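Long-range contact in galectin (Ovis aries, PDB 6N44), which probably binds carbohydrate, in particular beta-D-galactose, through a galectin-type beta-sandwich domain: residues 20-34 / 125-139. Sequence-based numbering, arbitrary orientation.
Sequences YMVKIKANLLSPFGK and LDVRGDIVLTSVDTL
Tyr20 brings its hydroxyl against Thr138, with OH 3.3 Å from Thr138 CB; the approach is oblique. Its ring edge lies against Val22 CG2. Met21 O accepts a hydrogen bond from Leu139 N, beside the second subunit, where Leu139 O accepts a hydrogen bond from Lys23 NZ of that subunit. Val22 faces the sandwich interior. Its side chain and that of Leu125, from the opposite sheet, slide past each other in opposite directions, touching through CG1 and CD2. Val22 CG2 lies beside Thr138 CG2. Lys23 exchanges two backbone hydrogen bonds with Asp137. A water donates to Lys23 O and Asp137 OD2 and accepts from Ser135 OG, so it joins the two strands. Ile24 spans the two sheets. With CG1 beside its own backbone N (chi1 -67°), CD1 meets Val127 CG2 tip to tip at 3.8 Å. Its CG2 branch packs against Leu133 CD1 at 3.6 Å.

At Lys25 the pairing shifts: two residues, Thr134 and Ser135, stand opposite this one lysine, a classic beta bulge. Lys25 O accepts hydrogen bonds from Thr134 N at 2.9 Å and, weakly, Ser135 N at 3.3 Å. Thr134 OG1 is also near this oxygen, but its proton may go to another acceptor. The extended lysine chain passes Ser135 OG, and a second water links the two. Asn27 pairs with Val132 through two backbone hydrogen bonds. The Leu28 and Ile131 side chains cross, touching through CD2 and CG2. Leu29 N donates almost straight (177°) to Asp130 O, from above the carbonyl plane. Pro31 CG lies beside Asp130 CB and CG. Lys34 NZ makes a long salt bridge to Asp130 OD1 at 3.8 Å, whereas OD2 is held by Glu37 N.

Backbone hydrogen bonds thus hold antiparallel strands 20-28 and 131-138 in one sheet of the galectin sandwich, and the bulge absorbs one extra residue. The mainly apolar inner face packs on 125-129 of the other sheet; the outer face is mixed, with lysines and water toward one end.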
loop_
_atom_site.group_PDB
_atom_site.type_symbol
_atom_site.label_atom_id
_atom_site.label_comp_id
_atom_site.label_asym_id
_atom_site.label_seq_id
_atom_site.Cartn_x
_atom_site.Cartn_y
_atom_site.Cartn_z
ATOM N N TYR A 20 -4.148 -2.942 0.315
ATOM C CA TYR A 20 -4.513 -1.916 1.287
ATOM C C TYR A 20 -3.318 -1.604 2.178
ATOM O O TYR A 20 -2.634 -2.519 2.641
ATOM C CB TYR A 20 -5.694 -2.395 2.141
ATOM C CG TYR A 20 -6.330 -1.341 3.009
ATOM C CD1 TYR A 20 -7.478 -0.664 2.583
ATOM C CD2 TYR A 20 -5.804 -1.028 4.252
ATOM C CE1 TYR A 20 -8.079 0.296 3.377
ATOM C CE2 TYR A 20 -6.394 -0.064 5.066
ATOM C CZ TYR A 20 -7.523 0.594 4.620
ATOM O OH TYR A 20 -8.118 1.525 5.429
ATOM N N MET A 21 -3.078 -0.321 2.436
ATOM C CA MET A 21 -1.920 0.102 3.209
ATOM C C MET A 21 -2.338 0.984 4.371
ATOM O O MET A 21 -3.167 1.885 4.206
ATOM C CB MET A 21 -0.914 0.860 2.366
ATOM C CG MET A 21 0.329 1.245 3.176
ATOM S SD MET A 21 1.469 2.200 2.179
ATOM C CE MET A 21 1.672 1.074 0.812
ATOM N N VAL A 22 -1.762 0.702 5.540
ATOM C CA VAL A 22 -1.811 1.562 6.717
ATOM C C VAL A 22 -0.396 2.056 6.973
ATOM O O VAL A 22 0.544 1.251 7.018
ATOM C CB VAL A 22 -2.328 0.808 7.956
ATOM C CG1 VAL A 22 -2.340 1.747 9.190
ATOM C CG2 VAL A 22 -3.708 0.184 7.698
ATOM N N LYS A 23 -0.239 3.367 7.147
ATOM C CA LYS A 23 1.056 3.950 7.479
ATOM C C LYS A 23 0.919 4.769 8.752
ATOM O O LYS A 23 0.199 5.771 8.770
ATOM C CB LYS A 23 1.593 4.833 6.358
ATOM C CG LYS A 23 2.997 5.341 6.683
ATOM C CD LYS A 23 3.523 6.329 5.673
ATOM C CE LYS A 23 3.506 5.751 4.266
ATOM N NZ LYS A 23 4.298 6.630 3.332
ATOM N N ILE A 24 1.634 4.354 9.793
ATOM C CA ILE A 24 1.613 4.987 11.112
ATOM C C ILE A 24 2.967 5.632 11.352
ATOM O O ILE A 24 4.008 4.992 11.158
ATOM C CB ILE A 24 1.323 3.958 12.218
ATOM C CG1 ILE A 24 -0.099 3.416 12.081
ATOM C CG2 ILE A 24 1.601 4.557 13.614
ATOM C CD1 ILE A 24 -0.250 1.995 12.597
ATOM N N LYS A 25 2.962 6.886 11.793
ATOM C CA LYS A 25 4.191 7.561 12.197
ATOM C C LYS A 25 4.064 7.926 13.670
ATOM O O LYS A 25 3.119 8.625 14.056
ATOM C CB LYS A 25 4.454 8.797 11.339
ATOM C CG LYS A 25 4.707 8.440 9.864
ATOM C CD LYS A 25 5.026 9.648 9.022
ATOM C CE LYS A 25 5.387 9.202 7.618
ATOM N NZ LYS A 25 5.410 10.310 6.626
ATOM N N ALA A 26 5.002 7.442 14.488
ATOM C CA ALA A 26 4.913 7.603 15.937
ATOM C C ALA A 26 6.308 7.558 16.550
ATOM O O ALA A 26 7.307 7.319 15.864
ATOM C CB ALA A 26 4.012 6.522 16.553
ATOM N N ASN A 27 6.361 7.774 17.868
ATOM C CA ASN A 27 7.601 7.726 18.630
ATOM C C ASN A 27 7.297 7.190 20.022
ATOM O O ASN A 27 6.342 7.646 20.659
ATOM C CB ASN A 27 8.227 9.118 18.732
ATOM C CG ASN A 27 9.652 9.082 19.238
ATOM O OD1 ASN A 27 10.131 8.050 19.737
ATOM N ND2 ASN A 27 10.346 10.210 19.112
ATOM N N LEU A 28 8.108 6.244 20.493
ATOM C CA LEU A 28 7.892 5.671 21.819
ATOM C C LEU A 28 8.285 6.656 22.913
ATOM O O LEU A 28 9.315 7.332 22.827
ATOM C CB LEU A 28 8.689 4.379 21.988
ATOM C CG LEU A 28 8.358 3.233 21.038
ATOM C CD1 LEU A 28 9.528 2.278 21.001
ATOM C CD2 LEU A 28 7.089 2.523 21.487
ATOM N N LEU A 29 7.449 6.722 23.945
ATOM C CA LEU A 29 7.672 7.523 25.141
ATOM C C LEU A 29 8.618 6.803 26.106
ATOM O O LEU A 29 9.038 5.660 25.893
ATOM C CB LEU A 29 6.344 7.814 25.850
ATOM C CG LEU A 29 5.343 8.762 25.177
ATOM C CD1 LEU A 29 3.987 8.766 25.867
ATOM C CD2 LEU A 29 5.899 10.167 25.116
ATOM N N SER A 30 8.928 7.480 27.211
ATOM C CA SER A 30 9.666 6.906 28.333
ATOM C C SER A 30 8.751 6.917 29.550
ATOM O O SER A 30 8.908 7.760 30.444
ATOM C CB SER A 30 10.941 7.694 28.618
ATOM O OG SER A 30 11.799 7.687 27.497
ATOM N N PRO A 31 7.787 6.008 29.622
ATOM C CA PRO A 31 6.861 6.026 30.756
ATOM C C PRO A 31 7.565 5.692 32.067
ATOM O O PRO A 31 8.550 4.945 32.108
ATOM C CB PRO A 31 5.825 4.958 30.388
ATOM C CG PRO A 31 6.540 4.049 29.479
ATOM C CD PRO A 31 7.490 4.908 28.692
ATOM N N PHE A 32 7.053 6.295 33.142
ATOM C CA PHE A 32 7.526 6.069 34.502
ATOM C C PHE A 32 7.469 4.584 34.844
ATOM O O PHE A 32 6.384 3.998 34.892
ATOM C CB PHE A 32 6.675 6.893 35.486
ATOM C CG PHE A 32 7.249 6.992 36.888
ATOM C CD1 PHE A 32 8.552 6.582 37.159
ATOM C CD2 PHE A 32 6.473 7.495 37.938
ATOM C CE1 PHE A 32 9.072 6.676 38.451
ATOM C CE2 PHE A 32 6.982 7.589 39.242
ATOM C CZ PHE A 32 8.287 7.184 39.492
ATOM N N GLY A 33 8.629 3.959 35.040
ATOM C CA GLY A 33 8.680 2.626 35.619
ATOM C C GLY A 33 8.241 1.472 34.744
ATOM O O GLY A 33 7.878 0.417 35.275
ATOM N N LYS A 34 8.260 1.621 33.420
ATOM C CA LYS A 34 7.980 0.481 32.550
ATOM C C LYS A 34 8.523 0.762 31.158
ATOM O O LYS A 34 8.816 1.905 30.801
ATOM C CB LYS A 34 6.482 0.166 32.464
ATOM C CG LYS A 34 5.669 1.251 31.769
ATOM C CD LYS A 34 4.241 0.784 31.478
ATOM C CE LYS A 34 3.292 1.976 31.363
ATOM N NZ LYS A 34 1.874 1.573 31.129
ATOM N N LEU A 125 -9.766 0.087 13.002
ATOM C CA LEU A 125 -8.338 0.168 13.262
ATOM C C LEU A 125 -8.127 0.913 14.579
ATOM O O LEU A 125 -8.743 1.954 14.809
ATOM C CB LEU A 125 -7.630 0.885 12.109
ATOM C CG LEU A 125 -6.139 1.180 12.342
ATOM C CD1 LEU A 125 -5.331 -0.103 12.305
ATOM C CD2 LEU A 125 -5.599 2.193 11.325
ATOM N N ASP A 126 -7.279 0.368 15.442
ATOM C CA ASP A 126 -7.068 0.900 16.788
ATOM C C ASP A 126 -5.569 0.934 17.023
ATOM O O ASP A 126 -4.917 -0.117 17.019
ATOM C CB ASP A 126 -7.780 0.030 17.848
ATOM C CG ASP A 126 -7.599 0.535 19.293
ATOM O OD1 ASP A 126 -6.509 1.006 19.692
ATOM O OD2 ASP A 126 -8.560 0.416 20.071
ATOM N N VAL A 127 -5.024 2.133 17.210
ATOM C CA VAL A 127 -3.603 2.330 17.454
ATOM C C VAL A 127 -3.459 2.963 18.830
ATOM O O VAL A 127 -4.075 4.004 19.103
ATOM C CB VAL A 127 -2.958 3.221 16.375
ATOM C CG1 VAL A 127 -1.471 3.428 16.671
ATOM C CG2 VAL A 127 -3.189 2.635 14.966
ATOM N N ARG A 128 -2.637 2.352 19.683
ATOM C CA ARG A 128 -2.452 2.854 21.041
ATOM C C ARG A 128 -1.102 2.398 21.582
ATOM O O ARG A 128 -0.406 1.575 20.977
ATOM C CB ARG A 128 -3.571 2.377 21.964
ATOM C CG ARG A 128 -3.611 0.874 22.161
ATOM C CD ARG A 128 -4.738 0.499 23.142
ATOM N NE ARG A 128 -6.057 0.784 22.581
ATOM C CZ ARG A 128 -7.135 1.082 23.304
ATOM N NH1 ARG A 128 -7.056 1.140 24.631
ATOM N NH2 ARG A 128 -8.294 1.336 22.701
ATOM N N GLY A 129 -0.750 2.934 22.741
ATOM C CA GLY A 129 0.440 2.522 23.451
ATOM C C GLY A 129 1.115 3.700 24.125
ATOM O O GLY A 129 0.585 4.809 24.201
ATOM N N ASP A 130 2.317 3.451 24.633
ATOM C CA ASP A 130 3.142 4.518 25.197
ATOM C C ASP A 130 3.865 5.251 24.067
ATOM O O ASP A 130 5.076 5.131 23.862
ATOM C CB ASP A 130 4.105 3.926 26.214
ATOM C CG ASP A 130 3.381 3.103 27.243
ATOM O OD1 ASP A 130 2.667 3.719 28.070
ATOM O OD2 ASP A 130 3.489 1.857 27.196
ATOM N N ILE A 131 3.085 6.032 23.314
ATOM C CA ILE A 131 3.580 6.634 22.083
ATOM C C ILE A 131 3.054 8.054 21.937
ATOM O O ILE A 131 1.986 8.402 22.447
ATOM C CB ILE A 131 3.178 5.793 20.839
ATOM C CG1 ILE A 131 1.659 5.670 20.738
ATOM C CG2 ILE A 131 3.803 4.404 20.880
ATOM C CD1 ILE A 131 1.183 5.006 19.443
ATOM N N VAL A 132 3.818 8.874 21.223
ATOM C CA VAL A 132 3.286 10.073 20.588
ATOM C C VAL A 132 2.989 9.715 19.136
ATOM O O VAL A 132 3.897 9.351 18.375
ATOM C CB VAL A 132 4.248 11.264 20.696
ATOM C CG1 VAL A 132 3.651 12.484 19.975
ATOM C CG2 VAL A 132 4.504 11.604 22.166
ATOM N N LEU A 133 1.713 9.782 18.769
ATOM C CA LEU A 133 1.239 9.382 17.450
ATOM C C LEU A 133 1.064 10.639 16.607
ATOM O O LEU A 133 0.283 11.525 16.972
ATOM C CB LEU A 133 -0.082 8.624 17.569
ATOM C CG LEU A 133 -0.766 8.199 16.265
ATOM C CD1 LEU A 133 0.043 7.123 15.556
ATOM C CD2 LEU A 133 -2.174 7.704 16.549
ATOM N N THR A 134 1.796 10.732 15.500
ATOM C CA THR A 134 1.709 11.950 14.700
ATOM C C THR A 134 0.830 11.813 13.466
ATOM O O THR A 134 0.170 12.786 13.097
ATOM C CB THR A 134 3.106 12.455 14.281
ATOM O OG1 THR A 134 3.777 11.478 13.479
ATOM C CG2 THR A 134 3.946 12.754 15.499
ATOM N N SER A 135 0.776 10.643 12.825
ATOM C CA SER A 135 -0.123 10.495 11.684
ATOM C C SER A 135 -0.465 9.029 11.472
ATOM O O SER A 135 0.298 8.129 11.831
ATOM C CB SER A 135 0.469 11.073 10.394
ATOM O OG SER A 135 1.698 10.453 10.075
ATOM N N VAL A 136 -1.644 8.815 10.899
ATOM C CA VAL A 136 -2.120 7.501 10.487
ATOM C C VAL A 136 -2.786 7.715 9.138
ATOM O O VAL A 136 -3.740 8.493 9.034
ATOM C CB VAL A 136 -3.117 6.887 11.485
ATOM C CG1 VAL A 136 -3.639 5.529 10.967
ATOM C CG2 VAL A 136 -2.501 6.758 12.896
ATOM N N ASP A 137 -2.273 7.066 8.104
ATOM C CA ASP A 137 -2.815 7.221 6.773
ATOM C C ASP A 137 -3.160 5.855 6.218
ATOM O O ASP A 137 -2.492 4.861 6.519
ATOM C CB ASP A 137 -1.823 7.931 5.854
ATOM C CG ASP A 137 -1.618 9.365 6.243
ATOM O OD1 ASP A 137 -2.549 10.158 6.012
ATOM O OD2 ASP A 137 -0.541 9.705 6.793
ATOM N N THR A 138 -4.211 5.809 5.399
ATOM C CA THR A 138 -4.614 4.567 4.762
ATOM C C THR A 138 -4.887 4.809 3.282
ATOM O O THR A 138 -5.298 5.897 2.867
ATOM C CB THR A 138 -5.855 3.951 5.433
ATOM O OG1 THR A 138 -6.987 4.796 5.208
ATOM C CG2 THR A 138 -5.655 3.764 6.954
ATOM N N LEU A 139 -4.640 3.773 2.495
ATOM C CA LEU A 139 -4.903 3.774 1.063
ATOM C C LEU A 139 -5.050 2.318 0.585
ATOM O O LEU A 139 -5.984 2.017 -0.167
ATOM C CB LEU A 139 -3.786 4.483 0.291
ATOM C CG LEU A 139 -4.060 4.659 -1.193
ATOM C CD1 LEU A 139 -5.213 5.647 -1.411
ATOM C CD2 LEU A 139 -2.789 5.099 -1.923
HETATM O O HOH W 1 1.158 8.304 8.388
HETATM O O HOH W 2 2.967 11.495 7.240
#